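PDB 6UUG: putative dehydrogenase from Pseudomonas fluorescens, which acts as the methanesulfinate monooxygenase MsuC of a two-component flavin-dependent system in bacterial sulfur assimilation, built on an acyl-CoA dehydrogenase-like chain. Local coordinates for residues 116-121 against 323-328; 49-54 against 379-384; 274-279 against 289-294; 263-268 against 309-314. One frame throughout, in Å; residues are numbered along the deposited sequence.

Contact 1: 116-121 against 323-328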
loop_
_atom_site.group_PDB
_atom_site.type_symbol
_atom_site.label_atom_id
_atom_site.label_comp_id
_atom_site.label_asym_id
_atom_site.label_seq_id
_atom_site.Cartn_x
_atom_site.Cartn_y
_atom_site.Cartn_z
ATOM N N VAL A 116 -28.579 -21.185 21.096
ATOM C CA VAL A 116 -29.569 -22.140 21.593
ATOM C C VAL A 116 -30.504 -22.563 20.464
ATOM O O VAL A 116 -30.910 -23.732 20.378
ATOM C CB VAL A 116 -30.338 -21.582 22.817
ATOM C CG1 VAL A 116 -29.401 -21.322 23.974
ATOM C CG2 VAL A 116 -31.136 -20.337 22.491
ATOM N N ARG A 117 -30.820 -21.640 19.549
ATOM C CA ARG A 117 -31.721 -21.970 18.448
ATOM C C ARG A 117 -31.129 -23.052 17.554
ATOM O O ARG A 117 -31.838 -23.967 17.120
ATOM C CB ARG A 117 -32.026 -20.713 17.627
ATOM C CG ARG A 117 -32.743 -20.977 16.288
ATOM C CD ARG A 117 -34.158 -21.485 16.521
ATOM N NE ARG A 117 -34.850 -21.832 15.276
ATOM C CZ ARG A 117 -34.745 -23.000 14.641
ATOM N NH1 ARG A 117 -33.960 -23.966 15.104
ATOM N NH2 ARG A 117 -35.432 -23.206 13.526
ATOM N N LEU A 118 -29.827 -22.972 17.279
ATOM C CA LEU A 118 -29.198 -23.885 16.336
ATOM C C LEU A 118 -28.715 -25.184 16.966
ATOM O O LEU A 118 -28.631 -26.204 16.263
ATOM C CB LEU A 118 -28.019 -23.185 15.652
ATOM C CG LEU A 118 -28.363 -22.039 14.701
ATOM C CD1 LEU A 118 -27.084 -21.309 14.274
ATOM C CD2 LEU A 118 -29.102 -22.559 13.479
ATOM N N PHE A 119 -28.399 -25.177 18.267
ATOM C CA PHE A 119 -27.719 -26.302 18.910
ATOM C C PHE A 119 -28.625 -27.170 19.780
ATOM O O PHE A 119 -28.190 -28.253 20.190
ATOM C CB PHE A 119 -26.558 -25.821 19.797
ATOM C CG PHE A 119 -25.385 -25.235 19.056
ATOM C CD1 PHE A 119 -25.311 -25.248 17.673
ATOM C CD2 PHE A 119 -24.338 -24.671 19.775
ATOM C CE1 PHE A 119 -24.210 -24.699 17.012
ATOM C CE2 PHE A 119 -23.231 -24.124 19.131
ATOM C CZ PHE A 119 -23.165 -24.139 17.743
ATOM N N SER A 120 -29.853 -26.745 20.084
ATOM C CA SER A 120 -30.678 -27.462 21.057
ATOM C C SER A 120 -32.057 -27.761 20.468
ATOM O O SER A 120 -32.380 -27.384 19.338
ATOM C CB SER A 120 -30.809 -26.670 22.367
ATOM O OG SER A 120 -31.633 -25.523 22.216
ATOM N N ARG A 121 -32.876 -28.453 21.260
ATOM C CA ARG A 121 -34.189 -28.921 20.841
ATOM C C ARG A 121 -35.244 -27.822 21.005
ATOM O O ARG A 121 -35.117 -26.963 21.879
ATOM C CB ARG A 121 -34.588 -30.146 21.660
ATOM C CG ARG A 121 -33.640 -31.329 21.512
ATOM C CD ARG A 121 -33.962 -32.448 22.488
ATOM N NE ARG A 121 -33.338 -32.246 23.794
ATOM C CZ ARG A 121 -34.000 -31.897 24.891
ATOM N NH1 ARG A 121 -35.313 -31.711 24.841
ATOM N NH2 ARG A 121 -33.355 -31.735 26.043
ATOM N N GLU A 323 -30.752 -15.865 3.186
ATOM C CA GLU A 323 -31.199 -16.949 2.311
ATOM C C GLU A 323 -30.820 -18.311 2.881
ATOM O O GLU A 323 -31.622 -19.252 2.839
ATOM C CB GLU A 323 -30.627 -16.754 0.897
ATOM C CG GLU A 323 -31.187 -15.510 0.193
ATOM C CD GLU A 323 -30.430 -15.081 -1.070
ATOM O OE1 GLU A 323 -29.450 -15.754 -1.478
ATOM O OE2 GLU A 323 -30.825 -14.048 -1.658
ATOM N N ALA A 324 -29.620 -18.428 3.463
ATOM C CA ALA A 324 -29.210 -19.695 4.066
ATOM C C ALA A 324 -30.059 -20.033 5.287
ATOM O O ALA A 324 -30.486 -21.184 5.455
ATOM C CB ALA A 324 -27.722 -19.644 4.456
ATOM N N TRP A 325 -30.274 -19.049 6.172
ATOM C CA TRP A 325 -31.073 -19.269 7.373
ATOM C C TRP A 325 -32.466 -19.771 7.013
ATOM O O TRP A 325 -33.013 -20.659 7.682
ATOM C CB TRP A 325 -31.172 -17.970 8.173
ATOM C CG TRP A 325 -31.910 -18.102 9.460
ATOM C CD1 TRP A 325 -33.261 -17.898 9.664
ATOM C CD2 TRP A 325 -31.366 -18.479 10.727
ATOM N NE1 TRP A 325 -33.571 -18.124 10.985
ATOM C CE2 TRP A 325 -32.430 -18.490 11.656
ATOM C CE3 TRP A 325 -30.081 -18.828 11.170
ATOM C CZ2 TRP A 325 -32.244 -18.810 12.996
ATOM C CZ3 TRP A 325 -29.897 -19.132 12.511
ATOM C CH2 TRP A 325 -30.973 -19.127 13.406
ATOM N N ALA A 326 -33.044 -19.219 5.947
ATOM C CA ALA A 326 -34.406 -19.590 5.554
ATOM C C ALA A 326 -34.520 -21.044 5.120
ATOM O O ALA A 326 -35.632 -21.594 5.113
ATOM C CB ALA A 326 -34.893 -18.674 4.433
ATOM N N LYS A 327 -33.411 -21.686 4.751
ATOM C CA LYS A 327 -33.463 -23.093 4.364
ATOM C C LYS A 327 -33.516 -24.021 5.566
ATOM O O LYS A 327 -33.921 -25.182 5.421
ATOM C CB LYS A 327 -32.273 -23.441 3.469
ATOM C CG LYS A 327 -32.269 -22.580 2.211
ATOM C CD LYS A 327 -31.661 -23.270 1.019
ATOM C CE LYS A 327 -31.768 -22.370 -0.204
ATOM N NZ LYS A 327 -31.325 -20.972 0.116
ATOM N N GLY A 328 -33.141 -23.535 6.742
ATOM C CA GLY A 328 -33.194 -24.325 7.945
ATOM C C GLY A 328 -32.355 -25.579 7.839
ATOM O O GLY A 328 -31.298 -25.605 7.192
#
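Trp-325 reaches from near the end of helix 294-327 and sets the six-membered part of its indole against Arg-117 and Leu-118, in the last turn of helix 100-119. Its CG stands anti to the backbone N (chi1 -177°), a torsion that sends the ring across the gap between two backbones whose nearest CA atoms, those of Leu-118 and Gly-328, are still 9.3 Å apart. Leu-118 makes the closest approach: its CD2 lies 3.6 Å from CZ3 of Trp-325, with CG and CD1 close behind, all three gathered round that one ring carbon. Neighbouring CH2 of Trp-325 takes the aliphatic part of the arginine, at 3.9 Å from CG of Arg-117. Both side chains come at the indole on a slant. The arginine chain bends at chi2 (68°), and it is CG, not the guanidinium, that touches the ring; the guanidinium plane stands 68° from the indole plane. No hydrogen bond joins the two segments. Trp-85 meets the same indole edge-to-face, while Phe-244 touches both the indole and Leu-118. The arrangement is a largely apolar contact between the ends of two helices, in which a tryptophan spans the distance between the N-terminal and C-terminal helical regions of the acyl-CoA dehydrogenase fold.

Contact 2: 49-54 against 379-384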
loop_
_atom_site.group_PDB
_atom_site.type_symbol
_atom_site.label_atom_id
_atom_site.label_comp_id
_atom_site.label_asym_id
_atom_site.label_seq_id
_atom_site.Cartn_x
_atom_site.Cartn_y
_atom_site.Cartn_z
ATOM N N GLU A 49 -16.948 10.055 27.034
ATOM C CA GLU A 49 -16.676 9.930 28.464
ATOM C C GLU A 49 -16.662 8.472 28.908
ATOM O O GLU A 49 -15.884 8.090 29.789
ATOM C CB GLU A 49 -17.717 10.720 29.264
ATOM N N ARG A 50 -17.525 7.639 28.319
ATOM C CA ARG A 50 -17.588 6.244 28.738
ATOM C C ARG A 50 -16.437 5.418 28.165
ATOM O O ARG A 50 -16.067 4.395 28.755
ATOM C CB ARG A 50 -18.942 5.635 28.342
ATOM C CG ARG A 50 -20.123 6.242 29.098
ATOM C CD ARG A 50 -21.437 5.540 28.793
ATOM N NE ARG A 50 -21.978 5.920 27.489
ATOM C CZ ARG A 50 -21.926 5.151 26.403
ATOM N NH1 ARG A 50 -21.373 3.948 26.465
ATOM N NH2 ARG A 50 -22.443 5.578 25.263
ATOM N N ASP A 51 -15.880 5.823 27.018
ATOM C CA ASP A 51 -14.673 5.167 26.520
ATOM C C ASP A 51 -13.524 5.331 27.511
ATOM O O ASP A 51 -12.737 4.404 27.720
ATOM C CB ASP A 51 -14.300 5.735 25.149
ATOM C CG ASP A 51 -12.957 5.234 24.653
ATOM O OD1 ASP A 51 -12.881 4.072 24.197
ATOM O OD2 ASP A 51 -11.978 6.010 24.723
ATOM N N GLU A 52 -13.441 6.500 28.150
ATOM C CA GLU A 52 -12.438 6.723 29.188
ATOM C C GLU A 52 -12.759 5.926 30.449
ATOM O O GLU A 52 -11.881 5.264 31.017
ATOM C CB GLU A 52 -12.349 8.218 29.504
ATOM C CG GLU A 52 -11.546 8.541 30.762
ATOM C CD GLU A 52 -11.708 9.984 31.202
ATOM O OE1 GLU A 52 -12.450 10.732 30.528
ATOM O OE2 GLU A 52 -11.097 10.371 32.222
ATOM N N ARG A 53 -14.020 5.964 30.889
ATOM C CA ARG A 53 -14.392 5.351 32.161
ATOM C C ARG A 53 -14.268 3.833 32.120
ATOM O O ARG A 53 -13.814 3.217 33.092
ATOM C CB ARG A 53 -15.815 5.762 32.541
ATOM C CG ARG A 53 -16.453 4.884 33.614
ATOM C CD ARG A 53 -17.516 5.627 34.412
ATOM N NE ARG A 53 -18.803 5.709 33.724
ATOM C CZ ARG A 53 -19.209 6.750 33.003
ATOM N NH1 ARG A 53 -18.426 7.815 32.865
ATOM N NH2 ARG A 53 -20.402 6.730 32.420
ATOM N N GLY A 54 -14.660 3.209 31.011
ATOM C CA GLY A 54 -14.693 1.759 31.004
ATOM C C GLY A 54 -15.828 1.246 31.884
ATOM O O GLY A 54 -16.790 1.954 32.195
ATOM N N HIS A 379 -11.982 5.102 17.672
ATOM C CA HIS A 379 -12.370 4.239 16.560
ATOM C C HIS A 379 -11.213 3.338 16.156
ATOM O O HIS A 379 -11.374 2.122 16.045
ATOM C CB HIS A 379 -12.825 5.068 15.359
ATOM C CG HIS A 379 -13.869 6.093 15.687
ATOM N ND1 HIS A 379 -15.157 5.756 16.042
ATOM C CD2 HIS A 379 -13.818 7.447 15.687
ATOM C CE1 HIS A 379 -15.853 6.859 16.260
ATOM N NE2 HIS A 379 -15.063 7.899 16.056
ATOM N N TRP A 380 -10.026 3.920 15.941
ATOM C CA TRP A 380 -8.867 3.094 15.602
ATOM C C TRP A 380 -8.590 2.066 16.701
ATOM O O TRP A 380 -8.366 0.885 16.413
ATOM C CB TRP A 380 -7.626 3.975 15.352
ATOM C CG TRP A 380 -6.421 3.178 14.841
ATOM C CD1 TRP A 380 -6.086 2.924 13.533
ATOM C CD2 TRP A 380 -5.419 2.530 15.642
ATOM N NE1 TRP A 380 -4.935 2.153 13.479
ATOM C CE2 TRP A 380 -4.512 1.896 14.757
ATOM C CE3 TRP A 380 -5.198 2.428 17.020
ATOM C CZ2 TRP A 380 -3.385 1.184 15.213
ATOM C CZ3 TRP A 380 -4.069 1.716 17.474
ATOM C CH2 TRP A 380 -3.200 1.086 16.565
ATOM N N ARG A 381 -8.597 2.491 17.975
ATOM C CA ARG A 381 -8.277 1.548 19.054
ATOM C C ARG A 381 -9.279 0.403 19.119
ATOM O O ARG A 381 -8.904 -0.755 19.358
ATOM C CB ARG A 381 -8.250 2.259 20.408
ATOM C CG ARG A 381 -7.028 3.102 20.633
ATOM C CD ARG A 381 -7.015 3.599 22.073
ATOM N NE ARG A 381 -7.880 4.758 22.273
ATOM C CZ ARG A 381 -9.060 4.746 22.891
ATOM N NH1 ARG A 381 -9.571 3.619 23.385
ATOM N NH2 ARG A 381 -9.735 5.881 23.023
ATOM N N ASN A 382 -10.562 0.720 18.964
ATOM C CA ASN A 382 -11.589 -0.317 18.998
ATOM C C ASN A 382 -11.400 -1.303 17.855
ATOM O O ASN A 382 -11.468 -2.523 18.044
ATOM C CB ASN A 382 -12.975 0.333 18.924
ATOM C CG ASN A 382 -13.345 1.063 20.202
ATOM O OD1 ASN A 382 -12.784 0.791 21.262
ATOM N ND2 ASN A 382 -14.301 1.987 20.108
ATOM N N LEU A 383 -11.187 -0.789 16.650
ATOM C CA LEU A 383 -11.036 -1.679 15.510
ATOM C C LEU A 383 -9.712 -2.426 15.575
ATOM O O LEU A 383 -9.645 -3.606 15.233
ATOM C CB LEU A 383 -11.156 -0.880 14.211
ATOM C CG LEU A 383 -11.289 -1.648 12.907
ATOM C CD1 LEU A 383 -12.451 -2.618 12.982
ATOM C CD2 LEU A 383 -11.497 -0.643 11.772
ATOM N N ARG A 384 -8.644 -1.766 16.031
ATOM C CA ARG A 384 -7.368 -2.469 16.161
ATOM C C ARG A 384 -7.485 -3.665 17.092
ATOM O O ARG A 384 -6.896 -4.721 16.831
ATOM C CB ARG A 384 -6.277 -1.519 16.684
ATOM C CG ARG A 384 -4.906 -2.178 16.981
ATOM C CD ARG A 384 -4.152 -2.560 15.708
ATOM N NE ARG A 384 -4.760 -3.733 15.063
ATOM C CZ ARG A 384 -4.353 -4.286 13.927
ATOM N NH1 ARG A 384 -5.044 -5.313 13.403
ATOM N NH2 ARG A 384 -3.279 -3.820 13.295
HETATM O O HOH W 1 -13.268 1.376 23.977
HETATM O O HOH W 2 -15.297 3.505 22.505
#
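Asp-51 of helix 32-53 and Arg-381 of helix 378-386 point at each other and form a buried salt bridge. Its strong arm runs from NH2 of Arg-381 to OD2 of Asp-51, 2.8 Å long and nearly straight at 165°. NH2 meets the oxygen on its syn side, somewhat out of the carboxylate plane, and the oxygen lies close to the guanidinium plane; the two planes are 34° apart. A second, weak arm joins NH1 of Arg-381 to OD1 of Asp-51 at 3.4 Å.

Water supplies the other kind of link. OD1 of Asp-51 accepts from two waters: one donates to OD1 of Asn-382, 2.8 Å away, and the other accepts from ND2 of Asn-382 at 3.0 Å. Both polar atoms of the amide thereby reach one carboxylate oxygen.

Further polar partners hold the pair from outside the two helices. Arg-375 forms a salt bridge to OD2 of Asp-51, Asp-377 pairs with NE of Arg-381, the carbonyl O of Ile-211 accepts from NH1 of Arg-381, and Gln-213 N reaches OD1 of Asn-382. With two arginines and two waters around it, the buried carboxylate of Asp-51 is likely to stay ionised, joining the helices through alternating charges.

Contact 3: 274-279 against 289-294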
loop_
_atom_site.group_PDB
_atom_site.type_symbol
_atom_site.label_atom_id
_atom_site.label_comp_id
_atom_site.label_asym_id
_atom_site.label_seq_id
_atom_site.Cartn_x
_atom_site.Cartn_y
_atom_site.Cartn_z
ATOM N N TYR A 274 -15.543 17.278 11.633
ATOM C CA TYR A 274 -14.397 18.036 12.120
ATOM C C TYR A 274 -13.724 18.804 10.989
ATOM O O TYR A 274 -13.396 19.985 11.147
ATOM C CB TYR A 274 -13.411 17.095 12.819
ATOM C CG TYR A 274 -12.438 17.829 13.706
ATOM C CD1 TYR A 274 -11.283 18.393 13.176
ATOM C CD2 TYR A 274 -12.681 17.981 15.066
ATOM C CE1 TYR A 274 -10.387 19.082 13.975
ATOM C CE2 TYR A 274 -11.781 18.670 15.880
ATOM C CZ TYR A 274 -10.637 19.216 15.323
ATOM O OH TYR A 274 -9.737 19.910 16.104
ATOM N N THR A 275 -13.531 18.154 9.829
ATOM C CA THR A 275 -12.938 18.816 8.674
ATOM C C THR A 275 -13.712 20.071 8.297
ATOM O O THR A 275 -13.115 21.117 8.006
ATOM C CB THR A 275 -12.880 17.849 7.483
ATOM O OG1 THR A 275 -12.005 16.758 7.823
ATOM C CG2 THR A 275 -12.337 18.552 6.233
ATOM N N LEU A 276 -15.043 19.982 8.308
ATOM C CA LEU A 276 -15.893 21.085 7.883
ATOM C C LEU A 276 -16.078 22.156 8.955
ATOM O O LEU A 276 -16.448 23.283 8.615
ATOM C CB LEU A 276 -17.260 20.548 7.461
ATOM C CG LEU A 276 -17.237 19.588 6.270
ATOM C CD1 LEU A 276 -18.622 19.001 6.011
ATOM C CD2 LEU A 276 -16.698 20.310 5.038
ATOM N N SER A 277 -15.830 21.837 10.223
ATOM C CA SER A 277 -16.150 22.719 11.343
ATOM C C SER A 277 -14.936 23.353 12.000
ATOM O O SER A 277 -15.008 24.512 12.419
ATOM C CB SER A 277 -16.937 21.954 12.418
ATOM O OG SER A 277 -18.119 21.374 11.882
ATOM N N GLU A 278 -13.822 22.623 12.111
ATOM C CA GLU A 278 -12.730 23.031 12.992
ATOM C C GLU A 278 -11.366 23.087 12.307
ATOM O O GLU A 278 -10.493 23.855 12.726
ATOM C CB GLU A 278 -12.652 22.079 14.193
ATOM C CG GLU A 278 -13.944 21.952 14.984
ATOM C CD GLU A 278 -14.246 23.186 15.824
ATOM O OE1 GLU A 278 -13.293 23.927 16.153
ATOM O OE2 GLU A 278 -15.435 23.414 16.148
ATOM N N THR A 279 -11.153 22.267 11.278
ATOM C CA THR A 279 -9.834 22.170 10.663
ATOM C C THR A 279 -9.494 23.461 9.921
ATOM O O THR A 279 -10.333 24.024 9.211
ATOM C CB THR A 279 -9.780 20.968 9.712
ATOM O OG1 THR A 279 -10.118 19.773 10.435
ATOM C CG2 THR A 279 -8.391 20.801 9.101
ATOM N N GLU A 289 -10.274 27.514 1.839
ATOM C CA GLU A 289 -11.084 26.640 2.671
ATOM C C GLU A 289 -10.572 25.206 2.579
ATOM O O GLU A 289 -10.199 24.736 1.496
ATOM C CB GLU A 289 -12.556 26.706 2.262
ATOM C CG GLU A 289 -13.325 27.812 2.969
ATOM C CD GLU A 289 -14.825 27.609 2.902
ATOM O OE1 GLU A 289 -15.328 27.282 1.804
ATOM O OE2 GLU A 289 -15.499 27.762 3.948
ATOM N N VAL A 290 -10.547 24.526 3.730
ATOM C CA VAL A 290 -10.062 23.148 3.784
ATOM C C VAL A 290 -10.848 22.268 2.823
ATOM O O VAL A 290 -10.288 21.368 2.182
ATOM C CB VAL A 290 -10.149 22.602 5.224
ATOM C CG1 VAL A 290 -9.556 21.205 5.298
ATOM C CG2 VAL A 290 -9.431 23.512 6.178
ATOM N N ARG A 291 -12.151 22.518 2.699
ATOM C CA ARG A 291 -13.021 21.640 1.923
ATOM C C ARG A 291 -12.792 21.748 0.422
ATOM O O ARG A 291 -13.432 21.007 -0.330
ATOM C CB ARG A 291 -14.490 21.922 2.247
ATOM C CG ARG A 291 -15.050 23.188 1.602
ATOM C CD ARG A 291 -15.732 24.059 2.647
ATOM N NE ARG A 291 -17.079 23.620 3.011
ATOM C CZ ARG A 291 -17.638 23.831 4.205
ATOM N NH1 ARG A 291 -18.881 23.416 4.441
ATOM N NH2 ARG A 291 -16.953 24.438 5.173
ATOM N N GLU A 292 -11.896 22.626 -0.026
ATOM C CA GLU A 292 -11.476 22.690 -1.416
ATOM C C GLU A 292 -10.029 22.263 -1.624
ATOM O O GLU A 292 -9.546 22.299 -2.758
ATOM C CB GLU A 292 -11.693 24.109 -1.958
ATOM C CG GLU A 292 -13.164 24.451 -2.115
ATOM C CD GLU A 292 -13.408 25.920 -2.405
ATOM O OE1 GLU A 292 -12.488 26.738 -2.184
ATOM O OE2 GLU A 292 -14.525 26.256 -2.852
ATOM N N ASP A 293 -9.328 21.858 -0.566
ATOM C CA ASP A 293 -7.918 21.505 -0.687
ATOM C C ASP A 293 -7.782 20.211 -1.486
ATOM O O ASP A 293 -8.496 19.242 -1.204
ATOM C CB ASP A 293 -7.300 21.363 0.707
ATOM C CG ASP A 293 -5.834 21.000 0.665
ATOM O OD1 ASP A 293 -5.522 19.824 0.411
ATOM O OD2 ASP A 293 -4.978 21.893 0.865
ATOM N N PRO A 294 -6.914 20.163 -2.499
ATOM C CA PRO A 294 -6.915 18.995 -3.399
ATOM C C PRO A 294 -6.451 17.724 -2.708
ATOM O O PRO A 294 -6.893 16.623 -3.064
ATOM C CB PRO A 294 -5.954 19.413 -4.521
ATOM C CG PRO A 294 -5.032 20.406 -3.865
ATOM C CD PRO A 294 -5.894 21.159 -2.884
#
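Val-290 packs its two methyl groups into the end of helix 247-277 on the close side of this contact. CG1, anti to the backbone N (chi1 -176°), lies 4.0 Å from CG2 of Thr-275 and equally far from CG2 of Thr-279. The other branch is tighter, with CG2 of Val-290 3.2 Å from the carbonyl O of Thr-279. Both threonines turn methyls to the valine while their hydroxyls bond elsewhere, Thr-275 to Tyr-300 and Thr-279 to Thr-365.

The Arg-291 side lies at the margin and is more polar, with no hydrogen bond across. CD2 of Leu-276 sits over the centre of one guanidinium face, 3.7 Å from CZ of Arg-291, the two side chains crossing at about a right angle. Glu-289 adds a long charge pairing from well outside the guanidinium plane. With an alanine at Arg-291 only CB would remain beside Leu-276, which is likely to strip the guanidinium cover from that leucine methyl and leave Glu-289 without this charge.

Segment 289-294 thus folds back onto the end of helix 247-277 and runs straight into the start of helix 294-327, with Leu-404 of the third subunit packed on Thr-275, Leu-276 and Arg-291.

Contact 4: 263-268 against 309-314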
loop_
_atom_site.group_PDB
_atom_site.type_symbol
_atom_site.label_atom_id
_atom_site.label_comp_id
_atom_site.label_asym_id
_atom_site.label_seq_id
_atom_site.Cartn_x
_atom_site.Cartn_y
_atom_site.Cartn_z
ATOM N N ILE A 263 -17.859 0.917 12.727
ATOM C CA ILE A 263 -16.792 1.735 13.314
ATOM C C ILE A 263 -16.182 2.663 12.261
ATOM O O ILE A 263 -16.013 3.869 12.490
ATOM C CB ILE A 263 -15.718 0.837 13.949
ATOM C CG1 ILE A 263 -16.245 0.131 15.201
ATOM C CG2 ILE A 263 -14.485 1.665 14.282
ATOM C CD1 ILE A 263 -15.349 -1.034 15.647
ATOM N N ALA A 264 -15.839 2.110 11.091
ATOM C CA ALA A 264 -15.276 2.919 10.010
ATOM C C ALA A 264 -16.245 4.009 9.552
ATOM O O ALA A 264 -15.825 5.141 9.276
ATOM C CB ALA A 264 -14.878 2.013 8.841
ATOM N N GLU A 265 -17.547 3.689 9.465
ATOM C CA GLU A 265 -18.530 4.690 9.049
ATOM C C GLU A 265 -18.665 5.794 10.092
ATOM O O GLU A 265 -18.801 6.977 9.749
ATOM C CB GLU A 265 -19.892 4.017 8.804
ATOM C CG GLU A 265 -19.933 3.155 7.550
ATOM C CD GLU A 265 -21.298 2.539 7.292
ATOM O OE1 GLU A 265 -21.909 1.998 8.235
ATOM O OE2 GLU A 265 -21.740 2.589 6.121
ATOM N N GLY A 266 -18.609 5.438 11.373
ATOM C CA GLY A 266 -18.723 6.460 12.403
ATOM C C GLY A 266 -17.491 7.339 12.455
ATOM O O GLY A 266 -17.589 8.567 12.590
ATOM N N ALA A 267 -16.315 6.728 12.305
ATOM C CA ALA A 267 -15.072 7.491 12.228
ATOM C C ALA A 267 -15.101 8.459 11.056
ATOM O O ALA A 267 -14.731 9.633 11.187
ATOM C CB ALA A 267 -13.881 6.538 12.099
ATOM N N PHE A 268 -15.535 7.969 9.889
ATOM C CA PHE A 268 -15.636 8.809 8.706
ATOM C C PHE A 268 -16.562 9.994 8.951
ATOM O O PHE A 268 -16.222 11.135 8.627
ATOM C CB PHE A 268 -16.145 7.967 7.531
ATOM C CG PHE A 268 -16.546 8.764 6.322
ATOM C CD1 PHE A 268 -15.614 9.091 5.348
ATOM C CD2 PHE A 268 -17.878 9.126 6.125
ATOM C CE1 PHE A 268 -15.987 9.820 4.204
ATOM C CE2 PHE A 268 -18.263 9.840 4.985
ATOM C CZ PHE A 268 -17.314 10.189 4.028
ATOM N N GLY A 309 -16.938 -0.116 -1.287
ATOM C CA GLY A 309 -16.618 -1.522 -1.490
ATOM C C GLY A 309 -16.949 -2.387 -0.286
ATOM O O GLY A 309 -17.518 -3.475 -0.435
ATOM N N ILE A 310 -16.585 -1.922 0.926
ATOM C CA ILE A 310 -16.908 -2.680 2.142
ATOM C C ILE A 310 -18.418 -2.833 2.276
ATOM O O ILE A 310 -18.927 -3.924 2.561
ATOM C CB ILE A 310 -16.337 -1.998 3.399
ATOM C CG1 ILE A 310 -14.827 -1.870 3.331
ATOM C CG2 ILE A 310 -16.682 -2.826 4.634
ATOM C CD1 ILE A 310 -14.328 -0.888 4.350
ATOM N N ARG A 311 -19.148 -1.730 2.095
ATOM C CA ARG A 311 -20.602 -1.766 2.263
ATOM C C ARG A 311 -21.235 -2.848 1.395
ATOM O O ARG A 311 -22.044 -3.645 1.875
ATOM C CB ARG A 311 -21.198 -0.397 1.923
ATOM C CG ARG A 311 -20.984 0.662 3.017
ATOM C CD ARG A 311 -21.243 2.073 2.473
ATOM N NE ARG A 311 -21.115 3.090 3.526
ATOM C CZ ARG A 311 -20.830 4.372 3.306
ATOM N NH1 ARG A 311 -20.647 4.815 2.068
ATOM N NH2 ARG A 311 -20.746 5.220 4.325
ATOM N N LEU A 312 -20.885 -2.887 0.103
ATOM C CA LEU A 312 -21.513 -3.884 -0.765
ATOM C C LEU A 312 -21.131 -5.311 -0.364
ATOM O O LEU A 312 -21.974 -6.226 -0.420
ATOM C CB LEU A 312 -21.154 -3.617 -2.222
ATOM C CG LEU A 312 -21.665 -2.295 -2.808
ATOM C CD1 LEU A 312 -21.386 -2.273 -4.320
ATOM C CD2 LEU A 312 -23.157 -2.088 -2.513
ATOM N N LEU A 313 -19.867 -5.538 0.004
ATOM C CA LEU A 313 -19.465 -6.886 0.410
ATOM C C LEU A 313 -20.185 -7.321 1.679
ATOM O O LEU A 313 -20.616 -8.479 1.793
ATOM C CB LEU A 313 -17.949 -6.947 0.616
ATOM C CG LEU A 313 -17.069 -6.921 -0.631
ATOM C CD1 LEU A 313 -15.607 -6.678 -0.137
ATOM C CD2 LEU A 313 -17.205 -8.253 -1.385
ATOM N N VAL A 314 -20.302 -6.415 2.655
ATOM C CA VAL A 314 -20.978 -6.752 3.905
ATOM C C VAL A 314 -22.462 -7.016 3.652
ATOM O O VAL A 314 -23.040 -7.987 4.161
ATOM C CB VAL A 314 -20.757 -5.634 4.941
ATOM C CG1 VAL A 314 -21.605 -5.877 6.181
ATOM C CG2 VAL A 314 -19.283 -5.590 5.335
#
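Arg-311 and Glu-265 join two long helices by a salt bridge, although their CA atoms are 9.6 Å apart. From CB of Arg-311 the chain leaves helix 294-327 with CG anti to the carbonyl carbon (chi1 -76°) and then runs extended to NE, a shape that carries the guanidinium across to the glutamate. CG and CD come next, each 3.7 Å from OE2 of Glu-265, so the methylenes pass alongside the oxygen that the head group binds. NE makes the principal bond, donating to OE2 of Glu-265 over 2.7 Å at an angle of 167°. That oxygen offers its anti lone pair and lies almost in the guanidinium plane, while the carboxylate is turned 54° from it. CZ of Arg-311 lies 3.5 Å from the same OE2, NH2 adds a weak, bent bond to it at 3.3 Å, and NH1 turns back to Glu-308 of its own helix. A methionine in place of Arg-311 would probably leave Glu-265 OE2 to its other salt-bridge partner, Arg-93, and Glu-308 without its mate. Phe-268 and Ala-264 pack on Leu-307 of helix 294-327, and Ile-310 packs on Leu-261 of helix 247-277, while helix 333-360 covers Ile-310 and Leu-313, placing the ion pair beside the apolar packing of the C-terminal helical bundle.

Overall arrangement
From the N terminus, helix 32-53 opens the widest loop, closed by contact 2 on helix 378-386, and the other three contacts lie within it. Contact 1 starts at helix 100-119 and closes on the end of helix 294-327; the intervening chain includes the strands. Inside that loop contact 4 joins helices 247-277 and 294-327, and contact 3, innermost, closes the loop that connects them. The four nest without crossing. Contacts 1 and 2 tie N-terminal helices to the C-terminal helical region from opposite sides of the chain's centre, whereas contacts 3 and 4 lie within that region. Contacts 2 and 4 touch directly, His-379 packing on Ile-263 and Ala-267.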